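Local coordinates for protein purine nucleoside phosphorylase (Anopheles gambiae, PDB 2P4S) that catalyses the phosphorolytic cleavage of inosine, guanosine and their 2'-deoxy forms to free purine base and pentose 1-phosphate in purine salvage, at residues T128-F133 and R152-Y157; E286-V291 and M329-Y334. One frame throughout, in Å; residues are numbered along the deposited sequence.

Interaction 1: residues T128-F133 and R152-Y157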
loop_
_atom_site.group_PDB
_atom_site.type_symbol
_atom_site.label_atom_id
_atom_site.label_comp_id
_atom_site.label_asym_id
_atom_site.label_seq_id
_atom_site.Cartn_x
_atom_site.Cartn_y
_atom_site.Cartn_z
ATOM N N THR A 128 23.735 -29.592 -15.602
ATOM C CA THR A 128 23.990 -30.924 -16.163
ATOM C C THR A 128 23.297 -32.002 -15.321
ATOM O O THR A 128 22.964 -31.752 -14.139
ATOM C CB THR A 128 25.496 -31.258 -16.245
ATOM O OG1 THR A 128 26.060 -31.264 -14.940
ATOM C CG2 THR A 128 26.258 -30.254 -17.119
ATOM N N ASP A 129 23.088 -33.194 -15.919
ATOM C CA ASP A 129 22.422 -34.305 -15.231
ATOM C C ASP A 129 21.101 -33.873 -14.607
ATOM O O ASP A 129 20.886 -34.076 -13.389
ATOM C CB ASP A 129 23.284 -34.774 -14.080
ATOM C CG ASP A 129 24.167 -35.911 -14.439
ATOM O OD1 ASP A 129 23.746 -37.062 -14.115
ATOM O OD2 ASP A 129 25.274 -35.643 -15.003
ATOM N N VAL A 130 20.228 -33.273 -15.419
ATOM C CA VAL A 130 19.004 -32.640 -14.888
ATOM C C VAL A 130 17.804 -33.593 -14.672
ATOM O O VAL A 130 17.585 -34.513 -15.455
ATOM C CB VAL A 130 18.577 -31.372 -15.717
ATOM C CG1 VAL A 130 19.781 -30.516 -16.007
ATOM C CG2 VAL A 130 17.920 -31.754 -17.019
ATOM N N ASP A 131 17.075 -33.369 -13.572
ATOM C CA ASP A 131 15.681 -33.777 -13.421
ATOM C C ASP A 131 14.822 -32.510 -13.535
ATOM O O ASP A 131 14.957 -31.571 -12.771
ATOM C CB ASP A 131 15.445 -34.527 -12.099
ATOM C CG ASP A 131 16.342 -35.775 -11.967
ATOM O OD1 ASP A 131 16.286 -36.657 -12.855
ATOM O OD2 ASP A 131 17.098 -35.893 -10.978
ATOM N N SER A 132 13.965 -32.483 -14.542
ATOM C CA SER A 132 13.178 -31.308 -14.858
ATOM C C SER A 132 11.680 -31.577 -14.620
ATOM O O SER A 132 11.173 -32.663 -14.944
ATOM C CB SER A 132 13.439 -30.930 -16.294
ATOM O OG SER A 132 12.716 -29.753 -16.600
ATOM N N PHE A 133 10.992 -30.612 -14.021
ATOM C CA PHE A 133 9.556 -30.737 -13.749
ATOM C C PHE A 133 8.775 -29.536 -14.250
ATOM O O PHE A 133 8.901 -28.460 -13.669
ATOM C CB PHE A 133 9.257 -30.870 -12.253
ATOM C CG PHE A 133 9.934 -32.009 -11.584
ATOM C CD1 PHE A 133 9.248 -33.215 -11.376
ATOM C CD2 PHE A 133 11.254 -31.885 -11.129
ATOM C CE1 PHE A 133 9.874 -34.278 -10.730
ATOM C CE2 PHE A 133 11.902 -32.942 -10.496
ATOM C CZ PHE A 133 11.216 -34.150 -10.297
ATOM N N ARG A 152 9.537 -24.328 -15.399
ATOM C CA ARG A 152 10.055 -25.665 -14.994
ATOM C C ARG A 152 10.933 -25.565 -13.747
ATOM O O ARG A 152 11.691 -24.614 -13.617
ATOM C CB ARG A 152 10.930 -26.280 -16.081
ATOM C CG ARG A 152 10.218 -26.606 -17.333
ATOM C CD ARG A 152 11.216 -27.068 -18.385
ATOM N NE ARG A 152 10.530 -27.228 -19.664
ATOM C CZ ARG A 152 11.089 -27.005 -20.852
ATOM N NH1 ARG A 152 12.361 -26.614 -20.946
ATOM N NH2 ARG A 152 10.363 -27.159 -21.954
ATOM N N LEU A 153 10.807 -26.542 -12.845
ATOM C CA LEU A 153 11.713 -26.742 -11.750
ATOM C C LEU A 153 12.831 -27.720 -12.202
ATOM O O LEU A 153 12.549 -28.854 -12.632
ATOM C CB LEU A 153 10.927 -27.264 -10.553
ATOM C CG LEU A 153 11.590 -27.230 -9.187
ATOM C CD1 LEU A 153 12.165 -25.811 -8.901
ATOM C CD2 LEU A 153 10.589 -27.625 -8.143
ATOM N N VAL A 154 14.078 -27.250 -12.194
ATOM C CA VAL A 154 15.190 -28.010 -12.743
ATOM C C VAL A 154 16.168 -28.348 -11.605
ATOM O O VAL A 154 16.698 -27.448 -10.929
ATOM C CB VAL A 154 15.906 -27.273 -13.900
ATOM C CG1 VAL A 154 16.800 -28.190 -14.650
ATOM C CG2 VAL A 154 14.919 -26.749 -14.888
ATOM N N PHE A 155 16.367 -29.645 -11.350
ATOM C CA PHE A 155 17.345 -30.082 -10.345
ATOM C C PHE A 155 18.517 -30.509 -11.180
ATOM O O PHE A 155 18.352 -31.314 -12.057
ATOM C CB PHE A 155 16.822 -31.268 -9.537
ATOM C CG PHE A 155 15.723 -30.930 -8.570
ATOM C CD1 PHE A 155 15.993 -30.838 -7.202
ATOM C CD2 PHE A 155 14.398 -30.766 -9.007
ATOM C CE1 PHE A 155 14.968 -30.523 -6.263
ATOM C CE2 PHE A 155 13.385 -30.473 -8.103
ATOM C CZ PHE A 155 13.668 -30.370 -6.700
ATOM N N GLY A 156 19.704 -29.957 -10.950
ATOM C CA GLY A 156 20.863 -30.276 -11.805
ATOM C C GLY A 156 22.143 -29.790 -11.158
ATOM O O GLY A 156 22.111 -29.200 -10.074
ATOM N N TYR A 157 23.263 -30.044 -11.834
ATOM C CA TYR A 157 24.602 -29.619 -11.414
ATOM C C TYR A 157 25.019 -28.331 -12.108
ATOM O O TYR A 157 25.066 -28.251 -13.363
ATOM C CB TYR A 157 25.643 -30.750 -11.653
ATOM C CG TYR A 157 25.401 -31.959 -10.765
ATOM C CD1 TYR A 157 26.008 -32.048 -9.537
ATOM C CD2 TYR A 157 24.532 -32.998 -11.157
ATOM C CE1 TYR A 157 25.786 -33.162 -8.673
ATOM C CE2 TYR A 157 24.279 -34.127 -10.304
ATOM C CZ TYR A 157 24.922 -34.199 -9.060
ATOM O OH TYR A 157 24.729 -35.269 -8.167
#
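Phe133 and Phe155, diagonal neighbours on one face of an antiparallel strand pair, meet rim to rim: Phe133 CE2 comes 3.6 Å from Phe155 CD2, the planes stand at 80°, and neither ring lies over the other. Their strand positions put both residues on this face, and CG beside the backbone N in each sets the swing of the ring. Leu153, directly opposite Phe133, joins them there, and Leu102 of helix 92-105 packs on all three. Asp131 stands on this face as well, its OD2 bonded to Thr106 OG1, while its carbonyl oxygen lies in the plane of the Phe155 ring, at the edge. Ser132 and Val154 point to the other face; Val130 CB rests 3.8 Å from Val154 CG1, and Ser132 OG lies 3.6 Å from Arg152 CD. The Arg152 chain runs extended from CG to NE and ends in a salt bridge with Asp134.

Paired backbone bonds hold the register at Phe133-Leu153 and Asp131-Phe155, where Phe155 N reaches Asp131 O at 2.8 Å, almost straight (178°). The third pair joins Thr128 and Tyr157, one residue out of step. At this bulge Asp129 turns a corner with positive phi, and its CB comes to the Tyr157 ring edge, 3.6 Å from CD2. Gly156 CA lies 3.5 Å from Thr128 O and faces Val130 across the bulge. Since strand 161-167 bonds to the far edge of 152-157, the arrangement is an antiparallel beta extension of the central mixed sheet, with a beta bulge and one face against a helix.

Interaction 2: residues E286-V291 and M329-Y334. With DIH (7-[[(3R,4R)-3-(hydroxymethyl)-4-oxidanyl-pyrrolidin-1-ium-1-yl]methyl]-3,5-dihydropyrrolo[3,2-d]pyrimidin-4-one), chain F.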
loop_
_atom_site.group_PDB
_atom_site.type_symbol
_atom_site.label_atom_id
_atom_site.label_comp_id
_atom_site.label_asym_id
_atom_site.label_seq_id
_atom_site.Cartn_x
_atom_site.Cartn_y
_atom_site.Cartn_z
ATOM N N GLU A 286 6.549 2.492 -14.482
ATOM C CA GLU A 286 6.388 3.680 -13.642
ATOM C C GLU A 286 6.286 5.023 -14.404
ATOM O O GLU A 286 6.890 5.203 -15.457
ATOM C CB GLU A 286 7.578 3.739 -12.680
ATOM C CG GLU A 286 7.639 2.560 -11.723
ATOM C CD GLU A 286 7.998 1.216 -12.442
ATOM O OE1 GLU A 286 8.901 1.262 -13.328
ATOM O OE2 GLU A 286 7.379 0.139 -12.125
ATOM N N THR A 287 5.532 5.962 -13.849
ATOM C CA THR A 287 5.519 7.339 -14.336
ATOM C C THR A 287 6.845 8.097 -13.969
ATOM O O THR A 287 7.657 7.649 -13.119
ATOM C CB THR A 287 4.307 8.128 -13.808
ATOM O OG1 THR A 287 4.504 8.448 -12.426
ATOM C CG2 THR A 287 2.997 7.346 -13.975
ATOM N N VAL A 288 7.037 9.251 -14.601
ATOM C CA VAL A 288 8.197 10.079 -14.336
ATOM C C VAL A 288 8.152 10.524 -12.884
ATOM O O VAL A 288 9.174 10.442 -12.216
ATOM C CB VAL A 288 8.250 11.324 -15.295
ATOM C CG1 VAL A 288 9.212 12.424 -14.752
ATOM C CG2 VAL A 288 8.635 10.908 -16.724
ATOM N N ALA A 289 6.977 10.960 -12.403
ATOM C CA ALA A 289 6.814 11.418 -11.036
ATOM C C ALA A 289 7.087 10.295 -10.003
ATOM O O ALA A 289 7.640 10.584 -8.947
ATOM C CB ALA A 289 5.371 12.026 -10.791
ATOM N N GLU A 290 6.611 9.071 -10.277
ATOM C CA GLU A 290 6.906 7.882 -9.440
ATOM C C GLU A 290 8.417 7.559 -9.387
ATOM O O GLU A 290 8.938 7.278 -8.314
ATOM C CB GLU A 290 6.133 6.654 -9.937
ATOM C CG GLU A 290 4.616 6.773 -9.733
ATOM C CD GLU A 290 3.785 5.749 -10.530
ATOM O OE1 GLU A 290 4.332 5.011 -11.424
ATOM O OE2 GLU A 290 2.567 5.693 -10.262
ATOM N N VAL A 291 9.097 7.573 -10.543
ATOM C CA VAL A 291 10.508 7.280 -10.575
ATOM C C VAL A 291 11.257 8.308 -9.722
ATOM O O VAL A 291 12.130 7.945 -8.964
ATOM C CB VAL A 291 11.090 7.202 -12.044
ATOM C CG1 VAL A 291 12.637 7.129 -12.044
ATOM C CG2 VAL A 291 10.526 6.001 -12.820
ATOM N N MET A 329 16.567 1.681 -18.592
ATOM C CA MET A 329 16.660 2.818 -17.709
ATOM C C MET A 329 15.239 3.273 -17.444
ATOM O O MET A 329 14.399 3.225 -18.340
ATOM C CB MET A 329 17.527 3.948 -18.348
ATOM C CG MET A 329 19.038 3.600 -18.489
ATOM S SD MET A 329 19.742 2.801 -17.001
ATOM C CE MET A 329 19.813 4.176 -15.848
ATOM N N CYS A 330 14.950 3.652 -16.202
ATOM C CA CYS A 330 13.650 4.244 -15.883
ATOM C C CYS A 330 13.556 5.600 -16.603
ATOM O O CYS A 330 14.567 6.311 -16.735
ATOM C CB CYS A 330 13.530 4.467 -14.383
ATOM S SG CYS A 330 13.400 2.962 -13.468
ATOM N N THR A 331 12.349 5.958 -17.039
ATOM C CA THR A 331 12.112 7.263 -17.642
ATOM C C THR A 331 12.231 8.403 -16.626
ATOM O O THR A 331 11.480 8.479 -15.644
ATOM C CB THR A 331 10.739 7.345 -18.353
ATOM O OG1 THR A 331 10.550 6.172 -19.165
ATOM C CG2 THR A 331 10.675 8.622 -19.264
ATOM N N MET A 332 13.140 9.328 -16.900
ATOM C CA MET A 332 13.422 10.348 -15.897
ATOM C C MET A 332 13.046 11.802 -16.262
ATOM O O MET A 332 13.277 12.730 -15.503
ATOM C CB MET A 332 14.871 10.181 -15.457
ATOM C CG MET A 332 14.978 8.943 -14.539
ATOM S SD MET A 332 16.672 8.644 -14.517
ATOM C CE MET A 332 16.918 6.835 -14.379
ATOM N N SER A 333 12.373 11.952 -17.392
ATOM C CA SER A 333 12.073 13.240 -17.938
ATOM C C SER A 333 10.827 13.151 -18.824
ATOM O O SER A 333 10.613 12.128 -19.468
ATOM C CB SER A 333 13.293 13.698 -18.746
ATOM O OG SER A 333 12.906 14.483 -19.838
ATOM N N TYR A 334 10.038 14.229 -18.862
ATOM C CA TYR A 334 8.854 14.334 -19.727
ATOM C C TYR A 334 9.239 14.503 -21.190
ATOM O O TYR A 334 8.399 14.345 -22.087
ATOM C CB TYR A 334 7.910 15.462 -19.259
ATOM C CG TYR A 334 7.366 15.185 -17.894
ATOM C CD1 TYR A 334 6.436 14.191 -17.714
ATOM C CD2 TYR A 334 7.828 15.883 -16.759
ATOM C CE1 TYR A 334 5.952 13.888 -16.466
ATOM C CE2 TYR A 334 7.343 15.571 -15.501
ATOM C CZ TYR A 334 6.392 14.579 -15.370
ATOM O OH TYR A 334 5.880 14.215 -14.147
HETATM O "O5'" DIH F . 8.910 -6.572 -18.601
HETATM C "C5'" DIH F . 8.031 -6.641 -17.460
HETATM C "C4'" DIH F . 8.619 -7.670 -16.526
HETATM C "C6'" DIH F . 10.096 -7.358 -16.195
HETATM C "C3'" DIH F . 7.859 -7.677 -15.217
HETATM O "O3'" DIH F . 7.844 -9.017 -14.719
HETATM C "C2'" DIH F . 8.730 -6.848 -14.291
HETATM N "N1'" DIH F . 10.111 -7.247 -14.709
HETATM C C10 DIH F . 11.112 -6.378 -14.074
HETATM C C9 DIH F . 11.344 -4.998 -14.652
HETATM C C8 DIH F . 12.266 -4.686 -15.687
HETATM N N7 DIH F . 12.218 -3.344 -15.915
HETATM C C5 DIH F . 11.312 -2.772 -15.080
HETATM C C6 DIH F . 10.871 -1.372 -14.819
HETATM O O6 DIH F . 11.339 -0.365 -15.494
HETATM N N1 DIH F . 9.946 -1.227 -13.846
HETATM C C2 DIH F . 9.426 -2.267 -13.127
HETATM N N3 DIH F . 9.824 -3.536 -13.311
HETATM C C4 DIH F . 10.767 -3.790 -14.280
HETATM O O HOH W 1 10.031 4.354 -16.431
HETATM O O HOH W 2 11.789 10.445 -13.324
#
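Val288, in the first turn of helix 288-296, plugs into the loop 330-334 that follows strand 319-329. Its CG1 stands over one face of the Tyr334 ring in a CH-pi contact, 3.9 Å from the centroid and offset toward the rim. This methyl is anti to the backbone N (chi1 163°); the other, CG2, turns instead to Ser333 O and to Thr331 CG2. One turn on, Val291 straddles Cys330, both its methyls 3.7 Å from Cys330 CB, and CG1 also meets Met332 CG, the two side chains crossing at about a right angle. This apolar side is the tight one.

No direct hydrogen bond crosses between the segments, and water does the polar work. One water donates to Val288 O (2.8 Å) and to Thr331 O, bridging helix and loop. Another accepts from Thr331 N at 2.9 Å but gives only a weak bond to Glu286 O. The looser side is the outer part of Met332 and Ser333, whose CB atoms lead away from the helix and which both stay partly exposed; Tyr334 is partly exposed too, although Val288 covers one ring face. The helix start is fixed by a capping box, with Glu290 N bonded to Thr287 OG1 and Thr287 N to Glu290 OE1, the latter met from above the carboxylate plane. Asp219 of the second subunit takes both Tyr334 OH and Ala289 N, so the trimer interface closes over this end.

At the opposite end Glu286, bent at chi2, accepts the N1-H of the inhibitor's deazahypoxanthine base on OE1 (2.7 Å, 174°). A carboxylate acceptor facing N1-H is consistent with the preference for 6-oxopurines and the lack of activity on adenosine, whose N1 carries no proton.

From the N terminus, the chain leaves helix 92-105 and the first core strand, 112-116, before interaction 1 closes a short hairpin-like excursion of 18 mostly irregular residues that includes the phosphate-binding His149. Strand 161-167 then leads back into the central sheet. Only much later does interaction 2 open; between its segments run the rest of helix 288-296, strand 301-303, helix 307-315 and most of strand 319-329, which carries the nucleoside-binding Asn328 near its end. The two closures are in series, neither nested nor crossed, and their centres lie 39 Å apart on opposite sides of the chain's centre. Interaction 1 adds an edge strand to the sheet, whereas interaction 2 joins the purine pocket to the subunit interface.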